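Local atomic coordinates of putative drug/sodium antiporter (Escherichia coli, PDB entry 4Z3N), a protein that is a membrane transporter of the MATE family that transports the genotoxin colibactin, probably as an antiporter. Residues F256-M261 and G400-S405; A21-F24 and K30-L33. All coordinates share one frame; numbering follows the deposited sequence.

Contact 1 of 2, residues F256-M261 and G400-S405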
ATOM      1  N   PHE A 256       2.205  17.872   7.283  1.00 39.69           N
ATOM      2  CA  PHE A 256       1.980  16.471   7.595  1.00 32.48           C
ATOM      3  C   PHE A 256       0.690  15.988   6.916  1.00 41.36           C
ATOM      4  O   PHE A 256       0.633  14.876   6.370  1.00 37.98           O
ATOM      5  CB  PHE A 256       1.898  16.282   9.112  1.00 31.36           C
ATOM      6  CG  PHE A 256       1.916  14.846   9.565  1.00 34.12           C
ATOM      7  CD1 PHE A 256       0.921  13.954   9.173  1.00 32.21           C
ATOM      8  CD2 PHE A 256       2.914  14.394  10.415  1.00 35.51           C
ATOM      9  CE1 PHE A 256       0.938  12.627   9.590  1.00 30.82           C
ATOM     10  CE2 PHE A 256       2.941  13.072  10.842  1.00 38.64           C
ATOM     11  CZ  PHE A 256       1.950  12.182  10.422  1.00 34.64           C
ATOM     12  N   LEU A 257      -0.345  16.828   6.955  1.00 39.48           N
ATOM     13  CA  LEU A 257      -1.670  16.444   6.471  1.00 37.15           C
ATOM     14  C   LEU A 257      -1.733  16.381   4.957  1.00 38.60           C
ATOM     15  O   LEU A 257      -2.425  15.530   4.393  1.00 37.08           O
ATOM     16  CB  LEU A 257      -2.739  17.417   6.985  1.00 37.82           C
ATOM     17  CG  LEU A 257      -3.348  17.054   8.345  1.00 38.09           C
ATOM     18  CD1 LEU A 257      -4.466  18.006   8.717  1.00 41.95           C
ATOM     19  CD2 LEU A 257      -3.843  15.626   8.333  1.00 32.28           C
ATOM     20  N   SER A 258      -1.017  17.285   4.297  1.00 37.57           N
ATOM     21  CA  SER A 258      -1.043  17.338   2.844  1.00 39.22           C
ATOM     22  C   SER A 258      -0.388  16.080   2.214  1.00 37.20           C
ATOM     23  O   SER A 258      -0.973  15.469   1.326  1.00 33.41           O
ATOM     24  CB  SER A 258      -0.371  18.622   2.362  1.00 36.46           C
ATOM     25  OG  SER A 258       0.972  18.664   2.802  1.00 43.70           O
ATOM     26  N   VAL A 259       0.800  15.695   2.683  1.00 32.23           N
ATOM     27  CA  VAL A 259       1.451  14.453   2.250  1.00 32.66           C
ATOM     28  C   VAL A 259       0.604  13.240   2.636  1.00 34.55           C
ATOM     29  O   VAL A 259       0.333  12.358   1.808  1.00 30.27           O
ATOM     30  CB  VAL A 259       2.902  14.299   2.861  1.00 27.15           C
ATOM     31  CG1 VAL A 259       3.422  12.860   2.752  1.00 22.18           C
ATOM     32  CG2 VAL A 259       3.861  15.240   2.173  1.00 27.00           C
ATOM     33  N   GLY A 260       0.173  13.214   3.894  1.00 32.65           N
ATOM     34  CA  GLY A 260      -0.546  12.081   4.436  1.00 30.73           C
ATOM     35  C   GLY A 260      -1.895  11.856   3.796  1.00 33.12           C
ATOM     36  O   GLY A 260      -2.306  10.717   3.528  1.00 36.51           O
ATOM     37  N   MET A 261      -2.610  12.941   3.552  1.00 32.87           N
ATOM     38  CA  MET A 261      -3.918  12.803   2.951  1.00 32.87           C
ATOM     39  C   MET A 261      -3.837  12.613   1.447  1.00 34.29           C
ATOM     40  O   MET A 261      -4.744  12.044   0.844  1.00 36.82           O
ATOM     41  CB  MET A 261      -4.786  13.994   3.301  1.00 37.41           C
ATOM     42  CG  MET A 261      -5.616  13.719   4.528  1.00 38.62           C
ATOM     43  SD  MET A 261      -6.580  15.165   4.957  1.00 59.66           S
ATOM     44  CE  MET A 261      -7.275  14.620   6.516  1.00 61.29           C
ATOM     45  N   GLY A 400       7.791  16.715  -0.110  1.00 28.35           N
ATOM     46  CA  GLY A 400       6.697  17.562   0.323  1.00 26.83           C
ATOM     47  C   GLY A 400       5.891  18.233  -0.779  1.00 31.90           C
ATOM     48  O   GLY A 400       5.405  19.351  -0.604  1.00 34.65           O
ATOM     49  N   LYS A 401       5.740  17.555  -1.914  1.00 28.18           N
ATOM     50  CA  LYS A 401       5.005  18.111  -3.040  1.00 28.16           C
ATOM     51  C   LYS A 401       3.970  17.123  -3.604  1.00 28.30           C
ATOM     52  O   LYS A 401       4.047  16.724  -4.767  1.00 28.99           O
ATOM     53  CB  LYS A 401       5.991  18.547  -4.126  1.00 35.08           C
ATOM     54  CG  LYS A 401       7.030  19.573  -3.644  1.00 34.40           C
ATOM     55  CD  LYS A 401       6.403  20.929  -3.497  1.00 38.58           C
ATOM     56  CE  LYS A 401       7.361  21.941  -2.904  1.00 35.86           C
ATOM     57  NZ  LYS A 401       6.734  23.291  -2.964  1.00 35.51           N
ATOM     58  N   PRO A 402       2.985  16.737  -2.775  1.00 31.83           N
ATOM     59  CA  PRO A 402       1.979  15.710  -3.106  1.00 31.92           C
ATOM     60  C   PRO A 402       1.140  15.955  -4.372  1.00 28.45           C
ATOM     61  O   PRO A 402       0.502  15.019  -4.859  1.00 30.98           O
ATOM     62  CB  PRO A 402       1.064  15.707  -1.869  1.00 33.67           C
ATOM     63  CG  PRO A 402       1.427  16.977  -1.076  1.00 29.22           C
ATOM     64  CD  PRO A 402       2.884  17.155  -1.363  1.00 28.85           C
ATOM     65  N   TRP A 403       1.131  17.179  -4.880  1.00 26.59           N
ATOM     66  CA  TRP A 403       0.375  17.498  -6.077  1.00 27.41           C
ATOM     67  C   TRP A 403       0.850  16.639  -7.242  1.00 30.42           C
ATOM     68  O   TRP A 403       0.029  16.151  -8.035  1.00 29.03           O
ATOM     69  CB  TRP A 403       0.493  18.988  -6.423  1.00 28.91           C
ATOM     70  CG  TRP A 403       0.089  19.297  -7.806  1.00 28.80           C
ATOM     71  CD1 TRP A 403       0.856  19.178  -8.921  1.00 31.68           C
ATOM     72  CD2 TRP A 403      -1.196  19.745  -8.251  1.00 35.43           C
ATOM     73  NE1 TRP A 403       0.139  19.528 -10.035  1.00 32.50           N
ATOM     74  CE2 TRP A 403      -1.126  19.886  -9.653  1.00 31.21           C
ATOM     75  CE3 TRP A 403      -2.404  20.043  -7.603  1.00 36.49           C
ATOM     76  CZ2 TRP A 403      -2.203  20.320 -10.417  1.00 29.43           C
ATOM     77  CZ3 TRP A 403      -3.481  20.476  -8.373  1.00 36.10           C
ATOM     78  CH2 TRP A 403      -3.368  20.612  -9.763  1.00 33.70           C
ATOM     79  N   TYR A 404       2.167  16.448  -7.354  1.00 26.18           N
ATOM     80  CA  TYR A 404       2.708  15.683  -8.469  1.00 25.38           C
ATOM     81  C   TYR A 404       2.640  14.185  -8.213  1.00 24.86           C
ATOM     82  O   TYR A 404       2.648  13.382  -9.135  1.00 27.32           O
ATOM     83  CB  TYR A 404       4.126  16.160  -8.771  1.00 31.49           C
ATOM     84  CG  TYR A 404       4.093  17.608  -9.159  1.00 32.97           C
ATOM     85  CD1 TYR A 404       4.244  18.612  -8.193  1.00 31.17           C
ATOM     86  CD2 TYR A 404       3.837  17.984 -10.474  1.00 27.42           C
ATOM     87  CE1 TYR A 404       4.180  19.957  -8.539  1.00 31.00           C
ATOM     88  CE2 TYR A 404       3.763  19.324 -10.832  1.00 32.55           C
ATOM     89  CZ  TYR A 404       3.940  20.305  -9.859  1.00 39.24           C
ATOM     90  OH  TYR A 404       3.868  21.631 -10.207  1.00 37.09           O
ATOM     91  N   SER A 405       2.533  13.823  -6.950  1.00 24.29           N
ATOM     92  CA  SER A 405       2.221  12.465  -6.577  1.00 25.09           C
ATOM     93  C   SER A 405       0.858  12.102  -7.115  1.00 26.72           C
ATOM     94  O   SER A 405       0.697  11.067  -7.752  1.00 27.71           O
ATOM     95  CB  SER A 405       2.245  12.297  -5.055  1.00 28.33           C
ATOM     96  OG  SER A 405       3.546  12.463  -4.559  1.00 28.84           O
TER
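Pro402 lays its ring against one turn of the helix that carries Ser258 and Val259, and this is the centre of the contact. The CA atoms of Val259 and Pro402 are 5.5 Å apart, close enough for the ring to meet backbone as well as side chain. Its outer carbons lie over the Ser258 carbonyl: Pro402 CG is 3.7 Å from Ser258 O, and Pro402 CB 3.8 Å from the same oxygen. On the next residue, Pro402 CD meets a methyl group, Val259 CG2, at 4.1 Å. The valine side chain and the ring cross at about a right angle. Val259 has CG1 anti to the backbone N (chi1 164°), which leaves CG2 on the N side of the residue, and there it also meets Gly400 CA at 4.1 Å. Joining the two segments is thus a matter of van der Waals packing.

Each residue type fits its place. Proline is compact and apolar, and near the beginning of a helix its missing N-H costs little. Gly400 ends helix 382-399 in a Schellman motif, where its positive phi (83°) is easily adopted without a side chain. Ser258 turns its hydroxyl back onto its own helix (chi1 60°), where OG hydrogen-bonds to Arg254 O, and its CB packs near the proline.

Helix 250-284 is therefore held against the turn between helices 382-399 and 402-413. Gln397 of helix 382-399 reinforces the junction by donating its NE2 to Val259 O, while Ser405 OG bonds back to Ser393 O. Val259 also touches Ile90 and Ser94 of helix 75-101, and Phe256 packs on that helix and on helix 107-132.

Contact 2 of 2, residues A21-F24 and K30-L33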
ATOM      1  N   ALA A  21      24.170   4.461   8.096  1.00 54.61           N
ATOM      2  CA  ALA A  21      25.373   4.482   7.257  1.00 51.01           C
ATOM      3  C   ALA A  21      25.139   4.386   5.748  1.00 48.74           C
ATOM      4  O   ALA A  21      24.336   3.575   5.277  1.00 50.07           O
ATOM      5  CB  ALA A  21      26.296   3.354   7.689  1.00 54.72           C
ATOM      6  N   GLY A  22      25.870   5.219   5.002  1.00 47.86           N
ATOM      7  CA  GLY A  22      25.870   5.205   3.545  1.00 40.56           C
ATOM      8  C   GLY A  22      24.837   6.145   2.945  1.00 45.25           C
ATOM      9  O   GLY A  22      24.696   6.248   1.717  1.00 37.24           O
ATOM     10  N   MET A  23      24.110   6.832   3.824  1.00 41.37           N
ATOM     11  CA  MET A  23      22.985   7.667   3.429  1.00 37.41           C
ATOM     12  C   MET A  23      23.394   8.823   2.519  1.00 38.34           C
ATOM     13  O   MET A  23      22.834   9.014   1.434  1.00 36.81           O
ATOM     14  CB  MET A  23      22.282   8.220   4.676  1.00 35.21           C
ATOM     15  CG  MET A  23      21.078   9.115   4.381  1.00 35.41           C
ATOM     16  SD  MET A  23      19.734   8.320   3.444  1.00 31.50           S
ATOM     17  CE  MET A  23      19.136   7.129   4.645  1.00 32.97           C
ATOM     18  N   PHE A  24      24.327   9.635   2.999  1.00 38.29           N
ATOM     19  CA  PHE A  24      24.765  10.805   2.255  1.00 35.89           C
ATOM     20  C   PHE A  24      25.885  10.534   1.252  1.00 39.50           C
ATOM     21  O   PHE A  24      25.906  11.147   0.182  1.00 41.81           O
ATOM     22  CB  PHE A  24      25.124  11.898   3.261  1.00 31.75           C
ATOM     23  CG  PHE A  24      24.026  12.124   4.270  1.00 31.44           C
ATOM     24  CD1 PHE A  24      22.823  12.713   3.878  1.00 32.12           C
ATOM     25  CD2 PHE A  24      24.149  11.661   5.573  1.00 31.51           C
ATOM     26  CE1 PHE A  24      21.782  12.886   4.776  1.00 29.12           C
ATOM     27  CE2 PHE A  24      23.111  11.823   6.490  1.00 31.76           C
ATOM     28  CZ  PHE A  24      21.923  12.439   6.088  1.00 32.15           C
ATOM     29  N   LYS A  30      23.351  -0.367  -2.726  1.00 33.90           N
ATOM     30  CA  LYS A  30      23.539  -0.970  -1.407  1.00 37.63           C
ATOM     31  C   LYS A  30      22.618  -0.318  -0.369  1.00 37.40           C
ATOM     32  O   LYS A  30      21.962  -1.000   0.426  1.00 37.46           O
ATOM     33  CB  LYS A  30      25.010  -0.862  -0.952  1.00 42.99           C
ATOM     34  CG  LYS A  30      26.002  -1.646  -1.818  1.00 51.56           C
ATOM     35  CD  LYS A  30      25.480  -3.059  -2.119  1.00 66.60           C
ATOM     36  CE  LYS A  30      26.292  -3.755  -3.218  1.00 76.58           C
ATOM     37  NZ  LYS A  30      25.537  -3.916  -4.507  1.00 64.96           N
ATOM     38  N   LEU A  31      22.565   1.007  -0.389  1.00 34.32           N
ATOM     39  CA  LEU A  31      21.741   1.749   0.551  1.00 34.41           C
ATOM     40  C   LEU A  31      20.245   1.402   0.415  1.00 38.85           C
ATOM     41  O   LEU A  31      19.600   1.073   1.406  1.00 39.08           O
ATOM     42  CB  LEU A  31      21.977   3.249   0.368  1.00 30.11           C
ATOM     43  CG  LEU A  31      21.104   4.173   1.214  1.00 36.19           C
ATOM     44  CD1 LEU A  31      21.267   3.913   2.720  1.00 32.47           C
ATOM     45  CD2 LEU A  31      21.342   5.660   0.847  1.00 31.71           C
ATOM     46  N   LEU A  32      19.698   1.446  -0.798  1.00 32.15           N
ATOM     47  CA  LEU A  32      18.288   1.121  -0.993  1.00 37.39           C
ATOM     48  C   LEU A  32      17.947  -0.347  -0.671  1.00 38.76           C
ATOM     49  O   LEU A  32      16.873  -0.641  -0.126  1.00 38.34           O
ATOM     50  CB  LEU A  32      17.859   1.440  -2.426  1.00 34.50           C
ATOM     51  CG  LEU A  32      17.704   2.912  -2.788  1.00 28.45           C
ATOM     52  CD1 LEU A  32      17.582   3.061  -4.292  1.00 24.66           C
ATOM     53  CD2 LEU A  32      16.504   3.527  -2.088  1.00 26.65           C
ATOM     54  N   LEU A  33      18.837  -1.268  -1.018  1.00 35.90           N
ATOM     55  CA  LEU A  33      18.551  -2.682  -0.820  1.00 32.83           C
ATOM     56  C   LEU A  33      18.561  -3.047   0.633  1.00 37.07           C
ATOM     57  O   LEU A  33      17.722  -3.815   1.089  1.00 43.87           O
ATOM     58  CB  LEU A  33      19.559  -3.554  -1.545  1.00 36.15           C
ATOM     59  CG  LEU A  33      19.246  -3.842  -2.999  1.00 36.34           C
ATOM     60  CD1 LEU A  33      20.311  -4.784  -3.524  1.00 31.46           C
ATOM     61  CD2 LEU A  33      17.838  -4.424  -3.100  1.00 31.99           C
TER
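Gly22 and Leu31 bring the two backbones nearest, their CA atoms 6.2 Å apart, where the N-terminal loop folds back beside the beginning of helix 28-56, the first helix of this MATE fold. Ala21 and Gly22 have backbone angles close to those of the two central residues of a type II turn. Gly22, at phi 91°, suits this bend because a CB there would press on the preceding carbonyl oxygen.

Leu31 alone supplies the helix's side of the contact. With CG anti to the backbone N (chi1 176°), its branched end projects into the loop and spreads along the main chain. CD1 lies 4.0 Å from Ala21 O, whereas CD2 approaches Gly22 O at 3.5 Å and Met23 CA at 3.7 Å. A branched, purely apolar leucine is well matched to this buried position, where it also touches Val316 of helix 286-322 and Arg328 of helix 326-358. Arg328 in turn hydrogen-bonds through NE to Met23 O. The flexible Met23 chain sets out away from helix 28-56 but bends at chi2 (60°), which turns SD back to 4.1 Å from Leu31 CD2.

Overall arrangement
The two contacts are separate: their centres are about 25 Å apart and their nearest atoms about 15 Å, so they do not touch. Contact 2 closes a short loop, six residues apart in sequence, whereas contact 1 joins segments 139 residues apart and so ties together distant parts of the chain. They also engage different neighbours, contact 1 meeting helices 75-101 and 382-399, contact 2 meeting helices 286-322 and 326-358. Contact 1 sets the turn leading into helix 402-413, and contact 2 an N-terminal loop, against a predicted transmembrane helix, through van der Waals contacts of apolar side chains with backbone and side chain; each has a glycine at positive phi.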